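Local coordinates for cellulosome protein dockerin type I (Clostridium thermocellum, PDB 2WZ8) that probably binds carbohydrate as a calcium-containing family 35 carbohydrate-binding module of a cellulosomal protein, at residues 82-90 / 99-108. Residues are numbered along the deposited sequence; the frame is centred on the assembly and turned at random.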
ATOM      1  N   ASN A  82      12.430   3.395  20.499  1.00 27.95           N
ATOM      2  CA  ASN A  82      13.205   2.697  19.452  1.00 26.55           C
ATOM      3  C   ASN A  82      12.341   2.342  18.222  1.00 25.89           C
ATOM      4  O   ASN A  82      11.849   1.230  18.057  1.00 26.12           O
ATOM      5  N   VAL A  83      12.175   3.328  17.355  1.00 25.07           N
ATOM      6  CA  VAL A  83      11.295   3.154  16.185  1.00 24.28           C
ATOM      7  C   VAL A  83      11.970   2.357  15.090  1.00 23.21           C
ATOM      8  O   VAL A  83      13.196   2.374  14.936  1.00 24.76           O
ATOM      9  CB  VAL A  83      10.828   4.484  15.614  1.00 24.88           C
ATOM     10  CG1 VAL A  83      10.136   5.321  16.676  1.00 26.02           C
ATOM     11  CG2 VAL A  83      11.993   5.226  14.961  1.00 25.64           C
ATOM     12  N   VAL A  84      11.143   1.631  14.336  1.00 20.96           N
ATOM     13  CA  VAL A  84      11.637   0.837  13.231  1.00 20.14           C
ATOM     14  C   VAL A  84      10.818   1.007  11.966  1.00 18.30           C
ATOM     15  O   VAL A  84       9.669   1.407  11.987  1.00 16.79           O
ATOM     16  CB  VAL A  84      11.718  -0.637  13.563  1.00 21.24           C
ATOM     17  CG1 VAL A  84      12.742  -0.858  14.701  1.00 22.80           C
ATOM     18  CG2 VAL A  84      10.346  -1.197  13.899  1.00 20.74           C
ATOM     19  N   ASP A  85      11.473   0.678  10.874  1.00 17.29           N
ATOM     20  CA  ASP A  85      10.874   0.682   9.561  1.00 16.01           C
ATOM     21  C   ASP A  85       9.998  -0.562   9.483  1.00 15.26           C
ATOM     22  O   ASP A  85      10.244  -1.570  10.151  1.00 18.18           O
ATOM     23  CB  ASP A  85      11.945   0.620   8.472  1.00 16.61           C
ATOM     24  CG  ASP A  85      12.701   1.930   8.249  1.00 20.19           C
ATOM     25  OD1 ASP A  85      12.468   2.957   8.917  1.00 19.17           O
ATOM     26  OD2 ASP A  85      13.566   1.908   7.324  1.00 24.99           O
ATOM     27  N   ARG A  86       8.972  -0.490   8.653  1.00 13.83           N
ATOM     28  CA  ARG A  86       8.181  -1.652   8.237  1.00 13.31           C
ATOM     29  C   ARG A  86       8.414  -1.913   6.767  1.00 13.70           C
ATOM     30  O   ARG A  86       8.342  -1.016   5.924  1.00 14.78           O
ATOM     31  CB  ARG A  86       6.693  -1.424   8.494  1.00 12.78           C
ATOM     32  CG  ARG A  86       6.261  -1.778   9.889  1.00 13.00           C
ATOM     33  CD  ARG A  86       4.771  -1.769  10.099  1.00 12.27           C
ATOM     34  NE  ARG A  86       4.381  -2.478  11.316  1.00 13.36           N
ATOM     35  CZ  ARG A  86       3.154  -2.902  11.600  1.00 13.80           C
ATOM     36  NH1 ARG A  86       2.156  -2.671  10.767  1.00 15.73           N
ATOM     37  NH2 ARG A  86       2.931  -3.520  12.763  1.00 15.91           N
ATOM     38  N   TYR A  87       8.689  -3.170   6.478  1.00 12.60           N
ATOM     39  CA  TYR A  87       8.929  -3.616   5.096  1.00 13.43           C
ATOM     40  C   TYR A  87       7.629  -3.986   4.425  1.00 12.15           C
ATOM     41  O   TYR A  87       6.755  -4.576   5.013  1.00 12.05           O
ATOM     42  CB  TYR A  87       9.866  -4.824   5.118  1.00 14.08           C
ATOM     43  CG  TYR A  87      10.269  -5.371   3.758  1.00 15.81           C
ATOM     44  CD1 TYR A  87      11.334  -4.828   3.061  1.00 16.50           C
ATOM     45  CD2 TYR A  87       9.590  -6.420   3.187  1.00 18.03           C
ATOM     46  CE1 TYR A  87      11.724  -5.322   1.862  1.00 17.26           C
ATOM     47  CE2 TYR A  87       9.976  -6.926   1.934  1.00 18.90           C
ATOM     48  CZ  TYR A  87      11.038  -6.360   1.285  1.00 18.33           C
ATOM     49  OH  TYR A  87      11.438  -6.861   0.064  1.00 20.85           O
ATOM     50  N   CYS A  88       7.545  -3.659   3.157  1.00 12.14           N
ATOM     51  CA  CYS A  88       6.490  -4.145   2.296  1.00 12.66           C
ATOM     52  C   CYS A  88       6.988  -4.596   0.944  1.00 12.22           C
ATOM     53  O   CYS A  88       7.834  -3.945   0.363  1.00 13.80           O
ATOM     54  CB  CYS A  88       5.411  -3.072   2.119  1.00 14.63           C
ATOM     55  SG  CYS A  88       3.838  -3.631   1.472  1.00 18.46           S
ATOM     56  N   SER A  89       6.413  -5.693   0.457  1.00 11.94           N
ATOM     57  CA  SER A  89       6.613  -6.164  -0.911  1.00 12.26           C
ATOM     58  C   SER A  89       5.526  -5.545  -1.773  1.00 11.92           C
ATOM     59  O   SER A  89       4.349  -5.536  -1.415  1.00 12.90           O
ATOM     60  CB  SER A  89       6.462  -7.711  -0.983  1.00 12.50           C
ATOM     61  OG  SER A  89       7.460  -8.369  -0.212  1.00 15.33           O
ATOM     62  N   ILE A  90       5.918  -5.072  -2.946  1.00 12.01           N
ATOM     63  CA  ILE A  90       4.963  -4.491  -3.922  1.00 12.79           C
ATOM     64  C   ILE A  90       5.110  -5.236  -5.237  1.00 12.16           C
ATOM     65  O   ILE A  90       6.203  -5.266  -5.819  1.00 13.71           O
ATOM     66  CB  ILE A  90       5.264  -2.976  -4.092  1.00 13.81           C
ATOM     67  CG1 ILE A  90       5.168  -2.294  -2.687  1.00 17.08           C
ATOM     68  CG2 ILE A  90       4.386  -2.362  -5.180  1.00 15.71           C
ATOM     69  CD1 ILE A  90       5.652  -0.881  -2.596  1.00 22.04           C
ATOM     70  N   GLY A  99      10.741  -4.601  -2.959  1.00 15.33           N
ATOM     71  CA  GLY A  99      10.693  -4.318  -1.524  1.00 14.74           C
ATOM     72  C   GLY A  99      10.868  -2.838  -1.256  1.00 15.40           C
ATOM     73  O   GLY A  99      11.659  -2.150  -1.902  1.00 18.12           O
ATOM     74  N   HIS A 100      10.143  -2.347  -0.256  1.00 13.72           N
ATOM     75  CA  HIS A 100      10.313  -0.981   0.229  1.00 13.03           C
ATOM     76  C   HIS A 100      10.270  -0.928   1.742  1.00 12.70           C
ATOM     77  O   HIS A 100       9.398  -1.531   2.366  1.00 12.96           O
ATOM     78  CB  HIS A 100       9.217  -0.083  -0.350  1.00 13.11           C
ATOM     79  CG  HIS A 100       9.504   1.383  -0.206  1.00 13.68           C
ATOM     80  ND1 HIS A 100      10.369   2.055  -1.047  1.00 16.74           N
ATOM     81  CD2 HIS A 100       9.010   2.307   0.648  1.00 13.54           C
ATOM     82  CE1 HIS A 100      10.416   3.329  -0.689  1.00 16.82           C
ATOM     83  NE2 HIS A 100       9.614   3.505   0.352  1.00 14.69           N
ATOM     84  N   TYR A 101      11.214  -0.198   2.318  1.00 13.03           N
ATOM     85  CA  TYR A 101      11.236   0.046   3.756  1.00 13.76           C
ATOM     86  C   TYR A 101      10.607   1.385   4.033  1.00 13.31           C
ATOM     87  O   TYR A 101      11.062   2.423   3.558  1.00 14.53           O
ATOM     88  CB  TYR A 101      12.659  -0.003   4.329  1.00 14.88           C
ATOM     89  CG  TYR A 101      13.226  -1.389   4.419  1.00 18.96           C
ATOM     90  CD1 TYR A 101      13.029  -2.153   5.570  1.00 19.59           C
ATOM     91  CD2 TYR A 101      13.957  -1.933   3.387  1.00 19.72           C
ATOM     92  CE1 TYR A 101      13.539  -3.408   5.694  1.00 23.07           C
ATOM     93  CE2 TYR A 101      14.495  -3.249   3.506  1.00 19.38           C
ATOM     94  CZ  TYR A 101      14.263  -3.951   4.677  1.00 20.73           C
ATOM     95  OH  TYR A 101      14.768  -5.233   4.867  1.00 29.02           O
ATOM     96  N   PHE A 102       9.497   1.315   4.746  1.00 12.05           N
ATOM     97  CA  PHE A 102       8.688   2.486   5.111  1.00 11.80           C
ATOM     98  C   PHE A 102       9.088   3.012   6.473  1.00 12.30           C
ATOM     99  O   PHE A 102       9.107   2.272   7.477  1.00 12.31           O
ATOM    100  CB  PHE A 102       7.210   2.101   5.142  1.00 11.27           C
ATOM    101  CG  PHE A 102       6.598   1.949   3.790  1.00 11.90           C
ATOM    102  CD1 PHE A 102       5.969   3.014   3.192  1.00 12.41           C
ATOM    103  CD2 PHE A 102       6.628   0.731   3.119  1.00 12.50           C
ATOM    104  CE1 PHE A 102       5.404   2.893   1.917  1.00 12.73           C
ATOM    105  CE2 PHE A 102       6.016   0.600   1.884  1.00 14.12           C
ATOM    106  CZ  PHE A 102       5.411   1.683   1.287  1.00 13.47           C
ATOM    107  N   PHE A 103       9.393   4.306   6.496  1.00 11.06           N
ATOM    108  CA  PHE A 103       9.797   5.017   7.710  1.00 11.65           C
ATOM    109  C   PHE A 103       8.684   5.023   8.764  1.00 11.69           C
ATOM    110  O   PHE A 103       7.541   4.638   8.547  1.00 11.55           O
ATOM    111  CB  PHE A 103      10.317   6.442   7.408  1.00 11.42           C
ATOM    112  CG  PHE A 103       9.300   7.374   6.764  1.00  9.90           C
ATOM    113  CD1 PHE A 103       8.284   7.953   7.517  1.00 11.98           C
ATOM    114  CD2 PHE A 103       9.372   7.702   5.413  1.00 12.14           C
ATOM    115  CE1 PHE A 103       7.404   8.825   6.927  1.00 11.33           C
ATOM    116  CE2 PHE A 103       8.448   8.559   4.845  1.00 12.98           C
ATOM    117  CZ  PHE A 103       7.480   9.119   5.589  1.00 12.74           C
ATOM    118  N   ASN A 104       9.079   5.405   9.962  1.00 12.64           N
ATOM    119  CA  ASN A 104       8.175   5.418  11.080  1.00 12.50           C
ATOM    120  C   ASN A 104       7.465   6.773  11.175  1.00 12.62           C
ATOM    121  O   ASN A 104       8.098   7.837  11.200  1.00 14.23           O
ATOM    122  CB  ASN A 104       8.955   5.087  12.358  1.00 12.60           C
ATOM    123  CG  ASN A 104       8.096   4.515  13.454  1.00 13.21           C
ATOM    124  OD1 ASN A 104       7.423   5.259  14.158  1.00 14.27           O
ATOM    125  ND2 ASN A 104       8.126   3.187  13.628  1.00 14.26           N
ATOM    126  N   THR A 105       6.142   6.730  11.264  1.00 11.46           N
ATOM    127  CA  THR A 105       5.317   7.929  11.426  1.00 11.63           C
ATOM    128  C   THR A 105       5.027   8.273  12.902  1.00 12.17           C
ATOM    129  O   THR A 105       4.384   9.283  13.199  1.00 13.02           O
ATOM    130  CB  THR A 105       3.980   7.807  10.693  1.00 11.50           C
ATOM    131  OG1 THR A 105       3.186   6.798  11.334  1.00 11.36           O
ATOM    132  CG2 THR A 105       4.180   7.501   9.231  1.00 11.95           C
ATOM    133  N   ARG A 106       5.456   7.380  13.782  1.00 12.34           N
ATOM    134  CA  ARG A 106       5.441   7.559  15.255  1.00 13.71           C
ATOM    135  C   ARG A 106       4.056   7.548  15.927  1.00 12.97           C
ATOM    136  O   ARG A 106       3.933   7.668  17.144  1.00 15.34           O
ATOM    137  CB  ARG A 106       6.191   8.831  15.670  1.00 14.81           C
ATOM    138  CG  ARG A 106       7.664   8.812  15.397  1.00 16.47           C
ATOM    139  CD  ARG A 106       8.375  10.125  15.866  1.00 18.65           C
ATOM    140  NE  ARG A 106       9.811   9.968  15.750  1.00 19.54           N
ATOM    141  CZ  ARG A 106      10.583   9.417  16.674  1.00 21.87           C
ATOM    142  NH1 ARG A 106      10.043   8.946  17.786  1.00 21.41           N
ATOM    143  NH2 ARG A 106      11.892   9.299  16.462  1.00 25.43           N
ATOM    144  N   GLY A 107       3.042   7.355  15.127  1.00 12.80           N
ATOM    145  CA  GLY A 107       1.677   7.202  15.557  1.00 13.35           C
ATOM    146  C   GLY A 107       0.842   6.457  14.575  1.00 13.03           C
ATOM    147  O   GLY A 107       0.946   6.681  13.377  1.00 14.01           O
ATOM    148  N   TRP A 108      -0.032   5.602  15.071  1.00 13.25           N
ATOM    149  CA  TRP A 108      -0.894   4.809  14.167  1.00 13.96           C
ATOM    150  C   TRP A 108      -1.970   5.625  13.472  1.00 13.54           C
ATOM    151  O   TRP A 108      -2.539   5.178  12.475  1.00 15.23           O
ATOM    152  CB  TRP A 108      -1.480   3.568  14.871  1.00 13.49           C
ATOM    153  CG  TRP A 108      -0.442   2.622  15.269  1.00 13.67           C
ATOM    154  CD1 TRP A 108       0.014   2.376  16.532  1.00 13.68           C
ATOM    155  CD2 TRP A 108       0.334   1.792  14.401  1.00 13.15           C
ATOM    156  NE1 TRP A 108       1.041   1.485  16.496  1.00 14.12           N
ATOM    157  CE2 TRP A 108       1.265   1.112  15.194  1.00 13.70           C
ATOM    158  CE3 TRP A 108       0.363   1.602  13.016  1.00 12.11           C
ATOM    159  CZ2 TRP A 108       2.164   0.174  14.670  1.00 13.69           C
ATOM    160  CZ3 TRP A 108       1.280   0.708  12.495  1.00 13.54           C
ATOM    161  CH2 TRP A 108       2.170   0.009  13.317  1.00 13.94           C
TER
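Arg-86 pairs with Phe-102 and Cys-88 with His-100 through reciprocal backbone hydrogen bonds, four in all, which tie strands 86-90 and 99-102 into an antiparallel pair. The non-hydrogen-bonded pairs alternate with them, Tyr-87 facing Tyr-101 and Ser-89 facing Gly-99, and Gly-99 CA comes to 3.4 Å from Cys-88 O in a CA-H...O contact.

Alternation gives each face of the hairpin its own chemistry. On one, the edge of the Tyr-87 ring meets the face of Tyr-101: CD1 of Tyr-87 lies 3.5 Å from CZ of Tyr-101, and the planes stand at 63° in an edge-to-face pair. With CG anti to the backbone N (chi1 -177°), Tyr-87 reaches along the neighbouring strand as far as Gly-99, and its hydroxyl is hydrogen-bonded to Glu-97. On the other face, CB of Cys-88 approaches CE2 of Phe-102 at 3.7 Å, while Phe-102 also packs edge-to-face with Phe-68, joining the hairpin to the opposing sheet.

Beyond the strands, side chains take over from the backbone pairing. ND2 of Asn-104 donates an almost straight hydrogen bond (175°) to Val-84 O at 2.9 Å, with the acceptor in the plane of the amide. The other end of that amide, OD1, accepts from Arg-106 N in an Asx turn, so the group is gripped at both ends, and CB of Val-83 rests 3.5 Å from its CG. Trp-108, later in the chain, comes back to the strand and points CH2 of its indole rim over the centre of the Arg-86 guanidinium, which is salt-bridged to Glu-72.

Such a beta hairpin, with strand 98-102 at the edge of its sheet, belongs to the beta-sandwich fold of family 6-related carbohydrate-binding modules.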